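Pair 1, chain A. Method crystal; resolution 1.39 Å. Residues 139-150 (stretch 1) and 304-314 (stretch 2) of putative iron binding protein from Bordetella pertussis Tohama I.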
# COMPACT_ATOMS: atom_id res chain seq x y z
N GLY A 139 14.77 -0.85 -7.82
CA GLY A 139 14.91 -0.44 -6.44
C GLY A 139 14.44 0.96 -6.11
O GLY A 139 14.20 1.26 -4.96
N GLN A 140 14.32 1.80 -7.13
CA GLN A 140 13.81 3.16 -6.95
C GLN A 140 12.29 3.27 -7.02
O GLN A 140 11.73 4.34 -6.74
CB GLN A 140 14.46 4.12 -7.98
CG GLN A 140 15.95 4.37 -7.74
CD GLN A 140 16.26 5.09 -6.42
OE1 GLN A 140 15.37 5.59 -5.73
NE2 GLN A 140 17.54 5.13 -6.08
N HIS A 141 11.61 2.19 -7.36
CA HIS A 141 10.17 2.26 -7.36
C HIS A 141 9.67 2.53 -5.95
O HIS A 141 10.21 1.97 -5.01
CB HIS A 141 9.54 0.99 -7.89
CG HIS A 141 8.06 1.13 -8.11
ND1 HIS A 141 7.15 0.94 -7.09
CD2 HIS A 141 7.36 1.55 -9.18
CE1 HIS A 141 5.93 1.19 -7.56
NE2 HIS A 141 6.04 1.56 -8.82
N PRO A 142 8.66 3.38 -5.76
CA PRO A 142 8.10 3.61 -4.42
C PRO A 142 7.81 2.37 -3.57
O PRO A 142 7.95 2.43 -2.36
CB PRO A 142 6.85 4.41 -4.71
CG PRO A 142 7.21 5.20 -5.90
CD PRO A 142 8.05 4.29 -6.75
N TYR A 143 7.39 1.26 -4.18
CA TYR A 143 7.13 0.07 -3.38
C TYR A 143 8.39 -0.40 -2.67
O TYR A 143 8.37 -0.87 -1.54
CB TYR A 143 6.65 -1.07 -4.27
CG TYR A 143 5.35 -0.90 -4.99
CD1 TYR A 143 5.03 -1.72 -6.08
CD2 TYR A 143 4.40 0.02 -4.59
CE1 TYR A 143 3.83 -1.61 -6.74
CE2 TYR A 143 3.20 0.15 -5.25
CZ TYR A 143 2.93 -0.67 -6.32
OH TYR A 143 1.72 -0.54 -6.96
N ASN A 144 9.51 -0.30 -3.38
CA ASN A 144 10.79 -0.73 -2.85
C ASN A 144 11.41 0.31 -1.93
O ASN A 144 11.95 -0.06 -0.89
CB ASN A 144 11.75 -1.12 -3.96
CG ASN A 144 11.43 -2.48 -4.58
OD1 ASN A 144 10.87 -3.35 -3.93
ND2 ASN A 144 11.77 -2.64 -5.86
N THR A 145 11.35 1.60 -2.27
CA THR A 145 11.94 2.59 -1.37
C THR A 145 11.24 2.64 -0.04
O THR A 145 11.87 2.90 0.96
CB THR A 145 12.03 3.99 -1.96
OG1 THR A 145 10.71 4.46 -2.27
CG2 THR A 145 12.83 4.01 -3.26
N ALA A 146 9.94 2.38 -0.01
CA ALA A 146 9.24 2.33 1.26
C ALA A 146 9.74 1.17 2.13
O ALA A 146 9.88 1.32 3.34
CB ALA A 146 7.75 2.21 1.05
N LEU A 147 9.99 0.00 1.53
CA LEU A 147 10.47 -1.17 2.27
C LEU A 147 11.87 -0.88 2.82
O LEU A 147 12.18 -1.18 3.97
CB LEU A 147 10.47 -2.42 1.38
CG LEU A 147 11.09 -3.69 1.99
CD1 LEU A 147 10.34 -4.14 3.20
CD2 LEU A 147 11.17 -4.82 0.94
N VAL A 148 12.72 -0.29 1.98
CA VAL A 148 14.08 0.11 2.38
C VAL A 148 14.04 1.12 3.52
O VAL A 148 14.80 1.02 4.47
CB VAL A 148 14.89 0.63 1.16
CG1 VAL A 148 16.28 1.15 1.58
CG2 VAL A 148 15.02 -0.51 0.14
N ALA A 149 13.13 2.08 3.45
CA ALA A 149 12.98 3.08 4.52
C ALA A 149 12.59 2.43 5.84
O ALA A 149 13.14 2.74 6.89
CB ALA A 149 11.98 4.15 4.12
N ALA A 150 11.67 1.48 5.80
CA ALA A 150 11.29 0.76 7.00
C ALA A 150 12.46 -0.05 7.54
O ALA A 150 12.66 -0.17 8.75
CB ALA A 150 10.10 -0.15 6.73
N GLU A 304 7.15 6.65 9.73
CA GLU A 304 8.60 6.39 9.65
C GLU A 304 9.08 6.12 8.22
O GLU A 304 10.23 6.42 7.86
CB GLU A 304 9.01 5.21 10.56
CG GLU A 304 8.85 5.48 12.05
CD GLU A 304 9.99 6.31 12.61
OE1 GLU A 304 9.85 7.54 12.65
OE2 GLU A 304 11.03 5.73 12.99
N ILE A 305 8.22 5.54 7.40
CA ILE A 305 8.56 5.29 6.00
C ILE A 305 8.81 6.61 5.28
O ILE A 305 9.77 6.76 4.52
CB ILE A 305 7.45 4.46 5.31
CG1 ILE A 305 7.42 3.05 5.87
CG2 ILE A 305 7.64 4.43 3.80
CD1 ILE A 305 6.11 2.36 5.61
N ALA A 306 7.96 7.60 5.53
CA ALA A 306 8.13 8.91 4.96
C ALA A 306 9.38 9.60 5.49
O ALA A 306 10.10 10.24 4.73
CB ALA A 306 6.89 9.78 5.23
N LYS A 307 9.65 9.44 6.78
CA LYS A 307 10.84 10.01 7.44
C LYS A 307 12.15 9.55 6.78
O LYS A 307 13.05 10.34 6.64
CB LYS A 307 10.88 9.64 8.93
CG LYS A 307 12.12 10.13 9.74
CD LYS A 307 12.10 9.70 11.21
CE LYS A 307 13.44 10.02 11.94
NZ LYS A 307 13.34 9.91 13.44
N TYR A 308 12.23 8.27 6.43
CA TYR A 308 13.47 7.66 5.93
C TYR A 308 13.49 7.46 4.41
O TYR A 308 14.43 6.86 3.89
CB TYR A 308 13.73 6.32 6.64
CG TYR A 308 14.14 6.45 8.08
CD1 TYR A 308 13.22 6.27 9.11
CD2 TYR A 308 15.45 6.75 8.42
CE1 TYR A 308 13.60 6.37 10.43
CE2 TYR A 308 15.84 6.86 9.75
CZ TYR A 308 14.91 6.68 10.75
OH TYR A 308 15.27 6.79 12.08
N ARG A 309 12.50 7.99 3.69
CA ARG A 309 12.32 7.73 2.27
C ARG A 309 13.48 8.21 1.42
O ARG A 309 13.99 7.49 0.56
CB ARG A 309 10.99 8.31 1.72
CG ARG A 309 10.49 7.55 0.50
CD ARG A 309 9.88 6.20 0.88
NE ARG A 309 9.07 5.55 -0.13
CZ ARG A 309 7.77 5.73 -0.32
NH1 ARG A 309 7.08 6.60 0.41
NH2 ARG A 309 7.15 5.00 -1.23
N LYS A 310 13.90 9.45 1.65
CA LYS A 310 14.98 10.03 0.85
C LYS A 310 16.30 9.31 1.15
O LYS A 310 17.02 8.97 0.23
CB LYS A 310 15.11 11.53 1.12
CG LYS A 310 16.10 12.26 0.22
CD LYS A 310 16.52 13.62 0.80
CE LYS A 310 15.37 14.62 0.81
NZ LYS A 310 15.75 15.97 1.35
N GLN A 311 16.56 9.00 2.41
CA GLN A 311 17.74 8.23 2.80
C GLN A 311 17.76 6.86 2.10
O GLN A 311 18.78 6.39 1.62
CB GLN A 311 17.81 8.03 4.32
CG GLN A 311 19.15 7.46 4.81
CD GLN A 311 19.28 7.31 6.31
OE1 GLN A 311 18.40 7.73 7.07
NE2 GLN A 311 20.36 6.68 6.75
N ALA A 312 16.59 6.23 2.02
CA ALA A 312 16.44 4.93 1.39
C ALA A 312 16.75 5.02 -0.09
O ALA A 312 17.48 4.18 -0.61
CB ALA A 312 15.02 4.42 1.61
N SER A 313 16.19 6.00 -0.79
CA SER A 313 16.42 6.19 -2.20
C SER A 313 17.91 6.42 -2.48
O SER A 313 18.48 5.93 -3.47
CB SER A 313 15.61 7.38 -2.75
OG SER A 313 15.89 7.63 -4.11
N GLU A 314 18.54 7.19 -1.61
CA GLU A 314 19.95 7.50 -1.79
C GLU A 314 20.80 6.25 -1.57
O GLU A 314 21.80 6.07 -2.27
CB GLU A 314 20.36 8.72 -0.95
CG GLU A 314 19.80 9.99 -1.57
CD GLU A 314 19.79 11.24 -0.69
OE1 GLU A 314 20.28 11.20 0.46
OE2 GLU A 314 19.28 12.27 -1.18

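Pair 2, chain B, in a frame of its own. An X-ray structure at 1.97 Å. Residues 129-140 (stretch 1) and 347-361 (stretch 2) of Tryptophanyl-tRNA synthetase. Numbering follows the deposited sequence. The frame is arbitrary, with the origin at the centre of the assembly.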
# COMPACT_ATOMS: atom_id res chain seq x y z
N VAL B 129 21.52 7.03 2.63
CA VAL B 129 22.77 6.26 2.66
C VAL B 129 23.94 7.07 3.33
O VAL B 129 24.68 6.56 4.18
CB VAL B 129 23.17 5.90 1.20
CG1 VAL B 129 24.59 5.30 1.10
CG2 VAL B 129 22.16 4.81 0.60
N GLU B 130 24.09 8.31 2.94
CA GLU B 130 25.30 9.11 3.30
C GLU B 130 25.16 9.87 4.59
O GLU B 130 26.16 10.21 5.22
CB GLU B 130 25.51 10.16 2.19
CG GLU B 130 26.18 9.48 1.00
CD GLU B 130 26.50 10.40 -0.18
OE1 GLU B 130 26.34 11.65 -0.12
OE2 GLU B 130 26.89 9.82 -1.20
N GLU B 131 23.91 10.20 4.97
CA GLU B 131 23.66 10.83 6.24
C GLU B 131 23.19 9.81 7.32
O GLU B 131 23.62 9.90 8.46
CB GLU B 131 22.63 11.89 6.05
CG GLU B 131 22.48 12.96 7.11
CD GLU B 131 23.82 13.67 7.52
OE1 GLU B 131 24.78 13.91 6.69
OE2 GLU B 131 23.85 14.00 8.72
N TYR B 132 22.34 8.86 6.99
CA TYR B 132 21.85 8.00 8.03
C TYR B 132 22.68 6.73 8.09
O TYR B 132 23.30 6.47 9.13
CB TYR B 132 20.32 7.74 7.86
CG TYR B 132 19.58 9.00 8.31
CD1 TYR B 132 19.51 10.14 7.49
CD2 TYR B 132 19.13 9.10 9.57
CE1 TYR B 132 18.88 11.31 7.93
CE2 TYR B 132 18.49 10.25 10.01
CZ TYR B 132 18.41 11.34 9.21
OH TYR B 132 17.75 12.41 9.69
N ILE B 133 22.66 5.90 7.02
CA ILE B 133 23.35 4.62 7.15
C ILE B 133 24.86 4.85 7.48
O ILE B 133 25.43 4.14 8.32
CB ILE B 133 23.15 3.72 5.92
CG1 ILE B 133 21.64 3.33 5.84
CG2 ILE B 133 24.03 2.45 6.00
CD1 ILE B 133 21.19 2.77 4.45
N ALA B 134 25.49 5.78 6.76
CA ALA B 134 26.93 5.97 6.97
C ALA B 134 27.21 6.42 8.40
O ALA B 134 28.11 5.91 8.99
CB ALA B 134 27.52 6.92 5.93
N ASN B 135 26.40 7.32 8.97
CA ASN B 135 26.63 7.68 10.40
C ASN B 135 26.38 6.53 11.36
O ASN B 135 27.06 6.36 12.35
CB ASN B 135 25.79 8.88 10.78
CG ASN B 135 26.49 10.18 10.43
OD1 ASN B 135 27.57 10.43 10.93
ND2 ASN B 135 25.91 10.97 9.57
N MET B 136 25.39 5.70 11.06
CA MET B 136 25.17 4.53 11.90
C MET B 136 26.35 3.54 11.90
O MET B 136 26.76 3.02 12.92
CB MET B 136 23.93 3.80 11.38
CG MET B 136 22.69 4.58 11.83
SD MET B 136 21.24 3.55 11.29
CE MET B 136 20.44 4.75 10.30
N ILE B 137 26.92 3.31 10.74
CA ILE B 137 28.09 2.43 10.63
C ILE B 137 29.31 3.03 11.42
O ILE B 137 30.03 2.31 12.11
CB ILE B 137 28.51 2.32 9.13
CG1 ILE B 137 27.46 1.61 8.27
CG2 ILE B 137 29.82 1.51 8.96
CD1 ILE B 137 26.85 0.41 8.88
N ALA B 138 29.50 4.33 11.26
CA ALA B 138 30.64 5.04 11.89
C ALA B 138 30.46 5.03 13.42
O ALA B 138 31.48 5.07 14.19
CB ALA B 138 30.71 6.44 11.36
N LEU B 139 29.20 4.96 13.88
CA LEU B 139 28.93 4.79 15.30
C LEU B 139 29.23 3.44 15.85
O LEU B 139 29.39 3.32 17.04
CB LEU B 139 27.46 5.15 15.67
CG LEU B 139 27.03 6.61 15.79
CD1 LEU B 139 25.49 6.72 15.98
CD2 LEU B 139 27.79 7.46 16.96
N GLY B 140 29.22 2.40 15.01
CA GLY B 140 29.61 1.08 15.43
C GLY B 140 28.58 -0.00 15.09
O GLY B 140 28.72 -1.13 15.53
N ARG B 347 36.68 15.14 21.10
CA ARG B 347 37.27 13.85 20.83
C ARG B 347 36.26 12.86 20.16
O ARG B 347 36.58 12.10 19.22
CB ARG B 347 37.70 13.24 22.13
CG ARG B 347 38.58 12.17 21.82
CD ARG B 347 39.59 12.05 22.84
NE ARG B 347 40.81 12.85 22.74
CZ ARG B 347 41.86 12.48 23.49
NH1 ARG B 347 41.74 11.39 24.24
NH2 ARG B 347 43.02 13.15 23.52
N PHE B 348 35.04 12.84 20.68
CA PHE B 348 34.01 11.98 20.05
C PHE B 348 33.81 12.38 18.56
O PHE B 348 33.88 11.55 17.66
CB PHE B 348 32.70 12.04 20.82
CG PHE B 348 31.58 11.37 20.06
CD1 PHE B 348 31.50 9.97 20.04
CD2 PHE B 348 30.76 12.10 19.26
CE1 PHE B 348 30.52 9.30 19.21
CE2 PHE B 348 29.74 11.41 18.44
CZ PHE B 348 29.67 10.05 18.44
N LEU B 349 33.60 13.65 18.29
CA LEU B 349 33.38 14.07 16.89
C LEU B 349 34.53 13.75 15.96
O LEU B 349 34.35 13.40 14.79
CB LEU B 349 33.06 15.54 16.78
CG LEU B 349 31.74 15.88 17.47
CD1 LEU B 349 31.53 17.36 17.36
CD2 LEU B 349 30.52 15.15 16.69
N ALA B 350 35.76 13.92 16.47
CA ALA B 350 36.94 13.70 15.64
C ALA B 350 37.10 12.25 15.31
O ALA B 350 37.45 11.91 14.20
CB ALA B 350 38.26 14.25 16.39
N GLU B 351 36.91 11.36 16.26
CA GLU B 351 37.06 9.94 15.93
C GLU B 351 35.89 9.52 15.00
O GLU B 351 36.08 8.78 14.05
CB GLU B 351 37.02 9.09 17.20
CG GLU B 351 38.04 9.46 18.23
CD GLU B 351 38.07 8.43 19.35
OE1 GLU B 351 37.97 7.23 19.01
OE2 GLU B 351 38.20 8.83 20.55
N HIS B 352 34.69 10.06 15.28
CA HIS B 352 33.51 9.68 14.49
C HIS B 352 33.72 10.18 13.06
O HIS B 352 33.52 9.43 12.12
CB HIS B 352 32.23 10.33 15.05
CG HIS B 352 31.01 9.97 14.27
ND1 HIS B 352 30.34 8.77 14.45
CD2 HIS B 352 30.34 10.64 13.31
CE1 HIS B 352 29.29 8.73 13.61
NE2 HIS B 352 29.27 9.86 12.92
N GLN B 353 34.09 11.45 12.89
CA GLN B 353 34.30 11.97 11.55
C GLN B 353 35.43 11.31 10.75
O GLN B 353 35.33 11.25 9.51
CB GLN B 353 34.42 13.48 11.59
CG GLN B 353 33.11 14.09 12.09
CD GLN B 353 33.19 15.51 12.49
OE1 GLN B 353 34.24 16.16 12.36
NE2 GLN B 353 32.10 16.03 13.00
N SER B 354 36.42 10.76 11.43
CA SER B 354 37.52 10.04 10.74
C SER B 354 37.05 8.73 10.20
O SER B 354 37.70 8.12 9.35
CB SER B 354 38.71 9.80 11.69
OG SER B 354 38.44 8.85 12.72
N ARG B 355 35.91 8.28 10.68
CA ARG B 355 35.40 7.02 10.22
C ARG B 355 34.36 7.18 9.07
O ARG B 355 34.02 6.21 8.40
CB ARG B 355 34.82 6.24 11.39
CG ARG B 355 35.89 5.61 12.30
CD ARG B 355 35.27 4.60 13.22
NE ARG B 355 34.52 5.29 14.25
CZ ARG B 355 35.00 5.61 15.45
NH1 ARG B 355 36.25 5.27 15.81
NH2 ARG B 355 34.20 6.26 16.32
N LEU B 356 33.92 8.41 8.84
CA LEU B 356 32.73 8.68 8.08
C LEU B 356 32.92 8.55 6.57
O LEU B 356 32.05 8.02 5.89
CB LEU B 356 32.16 10.06 8.41
CG LEU B 356 30.69 10.32 8.01
CD1 LEU B 356 29.79 9.08 8.30
CD2 LEU B 356 30.16 11.58 8.71
N GLU B 357 34.06 9.02 6.02
CA GLU B 357 34.25 8.89 4.57
C GLU B 357 34.31 7.45 4.15
O GLU B 357 33.66 7.07 3.18
CB GLU B 357 35.44 9.71 4.05
CG GLU B 357 35.15 10.36 2.71
CD GLU B 357 33.87 11.22 2.67
OE1 GLU B 357 33.61 12.03 3.62
OE2 GLU B 357 33.12 11.07 1.65
N LYS B 358 34.99 6.60 4.92
CA LYS B 358 34.99 5.17 4.61
C LYS B 358 33.62 4.51 4.83
O LYS B 358 33.20 3.69 4.05
CB LYS B 358 36.05 4.41 5.42
CG LYS B 358 36.10 4.66 6.95
CD LYS B 358 37.56 4.52 7.59
CE LYS B 358 38.22 5.90 7.71
NZ LYS B 358 37.43 6.99 6.88
N ALA B 359 32.94 4.85 5.92
CA ALA B 359 31.55 4.38 6.09
C ALA B 359 30.66 4.73 4.89
O ALA B 359 29.82 3.93 4.57
CB ALA B 359 30.93 4.96 7.40
N LYS B 360 30.76 5.92 4.30
CA LYS B 360 29.87 6.28 3.17
C LYS B 360 30.03 5.33 1.96
O LYS B 360 29.06 4.83 1.39
CB LYS B 360 30.11 7.71 2.68
CG LYS B 360 29.73 8.82 3.61
CD LYS B 360 29.91 10.17 2.96
CE LYS B 360 29.65 11.27 3.95
NZ LYS B 360 29.71 12.65 3.33
N THR B 361 31.27 5.05 1.63
CA THR B 361 31.63 4.03 0.61
C THR B 361 31.02 2.65 0.89
O THR B 361 30.34 2.02 0.03
CB THR B 361 33.16 3.98 0.57
OG1 THR B 361 33.58 5.29 0.14
CG2 THR B 361 33.73 2.84 -0.38
O HOH W 1 31.58 7.29 16.59

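The sharpest difference lies at the matched positions Arg A309 and Leu B356, where one helix crossing is filled by a charged side chain and the other by an aliphatic one. In pair 1 the guanidinium of Arg A309 reaches across the interface and is held at its edge by two acceptors: NE donates to Thr A145 OG1 (2.9 Å) and NH2 to Pro A142 O (2.9 Å), while Ala A146 CB lies over one face. Leu B356 has no polar group to satisfy and packs instead, its CD1 3.9 Å from Ala B134 CB and 4.1 Å from Ala B138 CB. Ala B134 superposes on Thr A145, so the hydroxyl that receives the arginine in pair 1 is absent where the leucine takes its place.

The backbone frame beneath these differences is shared. Fourteen central residues superpose with an RMSD of 0.8 Å; the helix axes approach to 7.9 Å in pair 1 and 8.1 Å in pair 2, at 106° and 119° between their N-to-C directions. Such close approach is accommodated by small residues at two matched positions. Ala A149 and Ala B138 each act as a knob in a hole of four residues, and Ala A312 and Ala B359 point toward the partner helix from the other side of the contact. Ala A149 CB lies 4.0 Å from Ala A312 CB. In pair 2, Ala B138 CB lies 4.2 Å from Ala B359 CB. Beside them, Val A148 CG1 meets Ala A312 CB at 3.5 Å, and the matching Ile B137 CG2 meets Ala B359 CB at 3.9 Å.

Polar links are placed differently around this alanine centre. Ala A146 packs its CB against Ile A305 CG2 at 3.5 Å, whereas its counterpart Asn B135 accepts at OD1 from His B352 NE2 (2.7 Å, nearly linear) and anchors its amide through ND2 to Glu B131 O (2.8 Å). At the position shared by Tyr A308 and Arg B355, the tyrosine offers its CB to Ala A149 CB at 3.8 Å and its end leads away; Arg B355 NE instead donates to Ala B138 O (3.0 Å). A water reinforces that link, accepting from Arg B355 NH2 (2.8 Å), donating to Ala B138 O (3.3 Å) and hydrogen-bonding His B352 ND1 (2.9 Å).

Ser A313 and Lys B360 also match. The serine forms a reciprocal pair with Gln A140: Ser A313 OG donates to Gln A140 OE1 (2.7 Å), and Gln A140 NE2 donates to Ser A313 O (2.9 Å). Lys B360 uses its aliphatic chain, with CG 3.7 Å from Ala B134 CB.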